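Local coordinates for ESAT-6-like protein MAB_3112 (Mycobacterium abscessus, PDB 4I0X), which is of unknown function but forms a complex with the ESAT-6-like protein MAB_3113 and is probably secreted, as a member of the WXG100 family, at residues L8-A13 with I66-G71; S23-D27 with W49-Q53. The protein carries 4 engineered substitutions. All coordinates share one frame; numbering follows the deposited sequence.

Interaction 1 (L8-A13 with I66-G71)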
ATOM      1  N   LEU A   8     -10.037  -8.934 -13.539  1.00 17.56           N
ATOM      2  CA  LEU A   8      -9.283  -8.851 -12.296  1.00 20.08           C
ATOM      3  C   LEU A   8      -7.793  -8.821 -12.550  1.00 15.50           C
ATOM      4  O   LEU A   8      -7.059  -8.205 -11.799  1.00 14.70           O
ATOM      5  CB  LEU A   8      -9.630 -10.022 -11.372  1.00 17.64           C
ATOM      6  CG  LEU A   8     -11.055  -9.923 -10.829  1.00 28.08           C
ATOM      7  CD1 LEU A   8     -11.412 -11.133  -9.985  1.00 26.90           C
ATOM      8  CD2 LEU A   8     -11.215  -8.657 -10.031  1.00 28.49           C
ATOM      9  N   SER A   9      -7.337  -9.506 -13.593  1.00 15.67           N
ATOM     10  CA  SER A   9      -5.931  -9.443 -13.929  1.00 15.04           C
ATOM     11  C   SER A   9      -5.527  -8.026 -14.304  1.00 15.39           C
ATOM     12  O   SER A   9      -4.448  -7.559 -13.936  1.00 16.28           O
ATOM     13  CB  SER A   9      -5.584 -10.402 -15.054  1.00 17.14           C
ATOM     14  OG  SER A   9      -4.204 -10.291 -15.364  1.00 17.90           O
ATOM     15  N   LYS A  10      -6.383  -7.351 -15.052  1.00 15.72           N
ATOM     16  CA  LYS A  10      -6.117  -5.982 -15.493  1.00 16.67           C
ATOM     17  C   LYS A  10      -6.208  -5.049 -14.318  1.00 13.94           C
ATOM     18  O   LYS A  10      -5.413  -4.104 -14.183  1.00 17.46           O
ATOM     19  CB  LYS A  10      -7.085  -5.544 -16.592  1.00 15.78           C
ATOM     20  CG  LYS A  10      -6.918  -6.325 -17.875  1.00 21.87           C
ATOM     21  CD  LYS A  10      -7.863  -5.840 -18.968  1.00 32.21           C
ATOM     22  CE  LYS A  10      -7.330  -4.560 -19.575  1.00 43.62           C
ATOM     23  NZ  LYS A  10      -8.120  -4.116 -20.744  1.00 48.65           N
ATOM     24  N   PHE A  11      -7.147  -5.333 -13.429  1.00 14.19           N
ATOM     25  CA  PHE A  11      -7.321  -4.482 -12.249  1.00 13.91           C
ATOM     26  C   PHE A  11      -6.096  -4.570 -11.347  1.00 17.69           C
ATOM     27  O   PHE A  11      -5.517  -3.552 -10.960  1.00 13.61           O
ATOM     28  CB  PHE A  11      -8.564  -4.907 -11.497  1.00 19.65           C
ATOM     29  CG  PHE A  11      -8.935  -3.990 -10.362  1.00 22.34           C
ATOM     30  CD1 PHE A  11      -8.213  -4.004  -9.188  1.00 30.05           C
ATOM     31  CD2 PHE A  11     -10.016  -3.137 -10.465  1.00 29.86           C
ATOM     32  CE1 PHE A  11      -8.563  -3.168  -8.125  1.00 33.13           C
ATOM     33  CE2 PHE A  11     -10.361  -2.294  -9.403  1.00 31.78           C
ATOM     34  CZ  PHE A  11      -9.627  -2.325  -8.241  1.00 15.83           C
ATOM     35  N   ALA A  12      -5.683  -5.785 -11.017  1.00 16.11           N
ATOM     36  CA  ALA A  12      -4.505  -5.978 -10.174  1.00 17.12           C
ATOM     37  C   ALA A  12      -3.236  -5.343 -10.806  1.00 14.00           C
ATOM     38  O   ALA A  12      -2.437  -4.720 -10.124  1.00 15.53           O
ATOM     39  CB  ALA A  12      -4.295  -7.464  -9.944  1.00 13.14           C
ATOM     40  N   ALA A  13      -3.057  -5.525 -12.112  1.00 12.09           N
ATOM     41  CA  ALA A  13      -1.903  -4.991 -12.806  1.00 14.42           C
ATOM     42  C   ALA A  13      -1.898  -3.468 -12.769  1.00 15.48           C
ATOM     43  O   ALA A  13      -0.870  -2.851 -12.495  1.00 11.52           O
ATOM     44  CB  ALA A  13      -1.875  -5.459 -14.224  1.00 16.76           C
ATOM     45  N   ILE A  66      -0.346 -12.080  -8.728  1.00 20.14           N
ATOM     46  CA  ILE A  66      -1.661 -12.622  -9.046  1.00 17.32           C
ATOM     47  C   ILE A  66      -2.088 -12.129 -10.426  1.00 16.49           C
ATOM     48  O   ILE A  66      -2.756 -12.836 -11.149  1.00 17.17           O
ATOM     49  CB  ILE A  66      -2.730 -12.258  -7.960  1.00 20.99           C
ATOM     50  CG1 ILE A  66      -3.989 -13.121  -8.065  1.00 18.40           C
ATOM     51  CG2 ILE A  66      -3.139 -10.816  -8.073  1.00 25.11           C
ATOM     52  CD1 ILE A  66      -3.743 -14.566  -8.200  1.00 26.60           C
ATOM     53  N   ALA A  67      -1.730 -10.904 -10.780  1.00 15.24           N
ATOM     54  CA  ALA A  67      -2.094 -10.384 -12.110  1.00 17.22           C
ATOM     55  C   ALA A  67      -1.524 -11.288 -13.187  1.00 15.87           C
ATOM     56  O   ALA A  67      -2.212 -11.650 -14.119  1.00 16.81           O
ATOM     57  CB  ALA A  67      -1.607  -8.947 -12.291  1.00 22.01           C
ATOM     58  N   SER A  68      -0.258 -11.649 -13.056  1.00 17.49           N
ATOM     59  CA  SER A  68       0.421 -12.491 -14.049  1.00 18.09           C
ATOM     60  C   SER A  68      -0.161 -13.894 -14.113  1.00 21.13           C
ATOM     61  O   SER A  68      -0.374 -14.434 -15.193  1.00 20.16           O
ATOM     62  CB  SER A  68       1.897 -12.566 -13.713  1.00 23.05           C
ATOM     63  OG  SER A  68       2.430 -11.257 -13.740  1.00 37.20           O
ATOM     64  N   THR A  69      -0.382 -14.494 -12.947  1.00 19.68           N
ATOM     65  CA  THR A  69      -0.953 -15.836 -12.883  1.00 21.27           C
ATOM     66  C   THR A  69      -2.331 -15.854 -13.522  1.00 20.80           C
ATOM     67  O   THR A  69      -2.636 -16.734 -14.314  1.00 24.77           O
ATOM     68  CB  THR A  69      -0.981 -16.351 -11.432  1.00 24.41           C
ATOM     69  OG1 THR A  69       0.349 -16.326 -10.921  1.00 27.09           O
ATOM     70  CG2 THR A  69      -1.475 -17.767 -11.356  1.00 31.63           C
ATOM     71  N   LEU A  70      -3.169 -14.882 -13.205  1.00 22.45           N
ATOM     72  CA  LEU A  70      -4.492 -14.807 -13.832  1.00 19.25           C
ATOM     73  C   LEU A  70      -4.417 -14.522 -15.334  1.00 24.80           C
ATOM     74  O   LEU A  70      -5.257 -14.967 -16.086  1.00 25.58           O
ATOM     75  CB  LEU A  70      -5.313 -13.695 -13.177  1.00 18.15           C
ATOM     76  CG  LEU A  70      -5.832 -13.914 -11.759  1.00 18.67           C
ATOM     77  CD1 LEU A  70      -6.515 -12.643 -11.343  1.00 27.48           C
ATOM     78  CD2 LEU A  70      -6.797 -15.107 -11.716  1.00 20.37           C
ATOM     79  N   GLY A  71      -3.450 -13.720 -15.764  1.00 24.35           N
ATOM     80  CA  GLY A  71      -3.314 -13.421 -17.173  1.00 22.92           C
ATOM     81  C   GLY A  71      -2.731 -14.580 -17.935  1.00 24.01           C
ATOM     82  O   GLY A  71      -3.221 -14.945 -19.003  1.00 37.20           O
TER
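Ser9 and Ala67 face each other where helix 4-32 and helix 40-72 run antiparallel, their local axes 8.1 Å apart at an angle of 156°. The close approach rests on small residues. The CA atoms of Ser9 and Ala67 lie 4.3 Å apart. Ser9 OG sits opposite its own backbone N (chi1 179°) and reaches across to donate a hydrogen bond to Ala67 O at 2.7 Å. The donor is tilted 26° from the carbonyl plane. Gly71 N bonds to the same oxygen within its helix, from the other face of that plane. The methyl of Ala67 packs on Ser9 O and Ala13 N and on the methyls of Ala12 and Ala13. Ala67 CB is 3.9 Å from Ala12 CB and 4.0 Å from Ala13 CB. Ile66 CG2 meets Ala12 CB on one side of the bond. On the same apolar side Leu70 CD1 touches Leu8 CB at 4.1 Å, while Leu70 CB lies against Ser9 CB. Leu37 of the MAB_3113 chain packs on Leu8, and Trp50 of that chain on Leu70. The serine of helix 4-32 thus shares a carbonyl oxygen with Gly71 N of helix 40-72. Two donors grip one oxygen, and a polar link joins two helices otherwise packed largely through apolar carbons.

Interaction 2 (S23-D27 with W49-Q53). Engineered in segment 23-27: Asn24 (natural residue Ser).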
ATOM      1  N   SER A  23       4.278   5.084  -4.416  1.00 13.55           N
ATOM      2  CA  SER A  23       5.316   4.780  -3.466  1.00 16.54           C
ATOM      3  C   SER A  23       6.646   5.504  -3.760  1.00 13.47           C
ATOM      4  O   SER A  23       7.293   6.012  -2.853  1.00 19.37           O
ATOM      5  CB  SER A  23       5.553   3.274  -3.448  1.00 20.76           C
ATOM      6  OG  SER A  23       6.487   2.955  -2.435  1.00 28.59           O
ATOM      7  N   ASN A  24       7.073   5.525  -5.017  1.00 10.41           N
ATOM      8  CA  ASN A  24       8.321   6.182  -5.374  1.00 15.70           C
ATOM      9  C   ASN A  24       8.211   7.704  -5.164  1.00 12.55           C
ATOM     10  O   ASN A  24       9.132   8.379  -4.699  1.00 15.40           O
ATOM     11  CB  ASN A  24       8.680   5.850  -6.819  1.00 22.31           C
ATOM     12  CG  ASN A  24       9.124   4.388  -6.987  1.00 26.15           C
ATOM     13  OD1 ASN A  24       9.370   3.692  -6.011  1.00 21.13           O
ATOM     14  ND2 ASN A  24       9.224   3.936  -8.223  1.00 25.64           N
ATOM     15  N   SER A  25       7.064   8.234  -5.537  1.00 12.70           N
ATOM     16  CA  SER A  25       6.770   9.652  -5.349  1.00 14.60           C
ATOM     17  C   SER A  25       6.786  10.043  -3.867  1.00 12.72           C
ATOM     18  O   SER A  25       7.377  11.065  -3.472  1.00 12.59           O
ATOM     19  CB  SER A  25       5.437  10.019  -6.021  1.00 17.39           C
ATOM     20  OG  SER A  25       5.147  11.401  -5.887  1.00 24.75           O
ATOM     21  N   LEU A  26       6.201   9.218  -3.032  1.00 10.19           N
ATOM     22  CA  LEU A  26       6.154   9.524  -1.610  1.00 14.78           C
ATOM     23  C   LEU A  26       7.536   9.403  -0.995  1.00 12.15           C
ATOM     24  O   LEU A  26       7.863  10.114  -0.087  1.00 14.05           O
ATOM     25  CB  LEU A  26       5.214   8.576  -0.881  1.00 15.21           C
ATOM     26  CG  LEU A  26       3.763   8.973  -0.894  1.00 19.07           C
ATOM     27  CD1 LEU A  26       2.947   7.766  -0.490  1.00 21.02           C
ATOM     28  CD2 LEU A  26       3.528  10.193   0.034  1.00 16.47           C
ATOM     29  N   ASP A  27       8.330   8.473  -1.493  1.00 14.72           N
ATOM     30  CA  ASP A  27       9.677   8.264  -0.989  1.00 12.64           C
ATOM     31  C   ASP A  27      10.523   9.507  -1.230  1.00 12.38           C
ATOM     32  O   ASP A  27      11.199  10.002  -0.323  1.00 12.68           O
ATOM     33  CB  ASP A  27      10.337   7.052  -1.640  1.00 15.53           C
ATOM     34  CG  ASP A  27      11.675   6.731  -1.004  1.00 23.73           C
ATOM     35  OD1 ASP A  27      11.730   6.575   0.223  1.00 16.67           O
ATOM     36  OD2 ASP A  27      12.687   6.698  -1.705  1.00 25.29           O
ATOM     37  N   TRP A  49       8.079   5.526   7.733  1.00  9.81           N
ATOM     38  CA  TRP A  49       8.069   5.517   6.279  1.00 12.57           C
ATOM     39  C   TRP A  49       8.752   4.272   5.715  1.00  9.66           C
ATOM     40  O   TRP A  49       8.248   3.652   4.771  1.00 15.12           O
ATOM     41  CB  TRP A  49       8.660   6.807   5.675  1.00 12.75           C
ATOM     42  CG  TRP A  49       8.840   6.604   4.223  1.00 11.86           C
ATOM     43  CD1 TRP A  49      10.013   6.522   3.541  1.00 13.06           C
ATOM     44  CD2 TRP A  49       7.801   6.369   3.271  1.00 11.74           C
ATOM     45  NE1 TRP A  49       9.766   6.271   2.212  1.00 13.88           N
ATOM     46  CE2 TRP A  49       8.417   6.155   2.025  1.00 13.86           C
ATOM     47  CE3 TRP A  49       6.420   6.299   3.354  1.00 11.89           C
ATOM     48  CZ2 TRP A  49       7.689   5.891   0.873  1.00 12.04           C
ATOM     49  CZ3 TRP A  49       5.698   6.052   2.207  1.00 14.25           C
ATOM     50  CH2 TRP A  49       6.334   5.855   0.983  1.00 17.91           C
ATOM     51  N   ASP A  50       9.873   3.888   6.301  1.00 12.45           N
ATOM     52  CA  ASP A  50      10.554   2.663   5.929  1.00 17.73           C
ATOM     53  C   ASP A  50       9.621   1.476   6.053  1.00 15.57           C
ATOM     54  O   ASP A  50       9.596   0.620   5.170  1.00 13.17           O
ATOM     55  CB  ASP A  50      11.762   2.436   6.808  1.00 20.43           C
ATOM     56  CG  ASP A  50      12.901   3.400   6.503  1.00 34.50           C
ATOM     57  OD1 ASP A  50      12.796   4.179   5.526  1.00 35.32           O
ATOM     58  OD2 ASP A  50      13.911   3.357   7.246  1.00 39.22           O
ATOM     59  N   GLU A  51       8.845   1.430   7.135  1.00 16.07           N
ATOM     60  CA  GLU A  51       7.871   0.354   7.302  1.00 13.32           C
ATOM     61  C   GLU A  51       6.705   0.507   6.311  1.00 12.19           C
ATOM     62  O   GLU A  51       6.279  -0.447   5.720  1.00 14.52           O
ATOM     63  CB  GLU A  51       7.372   0.255   8.747  1.00 17.68           C
ATOM     64  CG  GLU A  51       6.231  -0.722   8.875  1.00 27.34           C
ATOM     65  CD  GLU A  51       5.836  -1.044  10.306  1.00 28.66           C
ATOM     66  OE1 GLU A  51       6.359  -0.423  11.262  1.00 40.53           O
ATOM     67  OE2 GLU A  51       4.970  -1.917  10.463  1.00 26.77           O
ATOM     68  N   MET A  52       6.189   1.714   6.111  1.00 13.09           N
ATOM     69  CA  MET A  52       5.172   1.923   5.093  1.00 12.03           C
ATOM     70  C   MET A  52       5.605   1.502   3.639  1.00 14.45           C
ATOM     71  O   MET A  52       4.863   0.848   2.899  1.00 14.70           O
ATOM     72  CB  MET A  52       4.745   3.391   5.146  1.00 14.69           C
ATOM     73  CG  MET A  52       3.606   3.715   4.309  1.00 14.29           C
ATOM     74  SD  MET A  52       2.829   5.316   4.699  1.00 17.05           S
ATOM     75  CE  MET A  52       1.429   5.018   3.649  1.00 25.13           C
ATOM     76  N   GLN A  53       6.795   1.905   3.224  1.00  9.63           N
ATOM     77  CA  GLN A  53       7.316   1.607   1.919  1.00 14.39           C
ATOM     78  C   GLN A  53       7.543   0.096   1.789  1.00 13.98           C
ATOM     79  O   GLN A  53       7.327  -0.485   0.732  1.00 15.07           O
ATOM     80  CB  GLN A  53       8.624   2.353   1.740  1.00 13.75           C
ATOM     81  CG  GLN A  53       9.258   2.207   0.399  1.00 20.23           C
ATOM     82  CD  GLN A  53      10.586   2.936   0.339  1.00 30.47           C
ATOM     83  OE1 GLN A  53      11.432   2.790   1.226  1.00 34.20           O
ATOM     84  NE2 GLN A  53      10.767   3.749  -0.693  1.00 33.98           N
TER
HETATM   85  O   HOH W   1       8.961   3.280  -2.971  1.00 29.54           O
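In the antiparallel helical hairpin of the WXG100 family, Trp49 of helix 40-72 spans the gap to helix 4-32. The local axes are 11.1 Å apart, and the indole of Trp49 fills much of that distance. Trp49 NE1 donates a hydrogen bond to Asp27 OD1 at 2.8 Å. The bond is fairly straight, with an angle of 163° at the hydrogen. OD1 lies near the indole plane and accepts with its anti lone pair, the one away from OD2. The carboxylate and the indole are nearly coplanar, 22° apart. Asp27 CG is anti to its backbone N (chi1 -173°), which swings the carboxylate across to the ring's NE1 edge. At the six-membered end of the ring, Trp49 CH2 meets Leu26 CB at 3.5 Å. Ser23 O lies at the ring edge near CZ2. Gln53 CB lies over one face of the Trp49 indole, 3.7 Å above its plane and offset toward the rim. Val30 packs on Trp49 from helix 4-32, and Met79 of the MAB_3113 chain packs on it from the partner. Beside the indole, a water joins the two helices. It donates to OD1 of the engineered Asn24 and bonds to Ser23 OG at 2.6 Å. The same water accepts from Gln53 NE2 at 2.9 Å.

Interactions 1 and 2 hold the same two helices, with centres 23 Å apart and no touch between them. Interaction 2 is nested within the chain segment that interaction 1 closes, nearer the turn of the hairpin. Both are largely buried, and the MAB_3113 chain packs against each. Interaction 1 lies farther from the centre of the chain, near the chain ends. There small side chains let the helices come close, and a hydroxyl bonds directly to backbone. At interaction 2 the helices stand wider apart. A large indole bridges them. Here the polar links are an indole N-H to carboxylate bond and a water between side chains of the two helices.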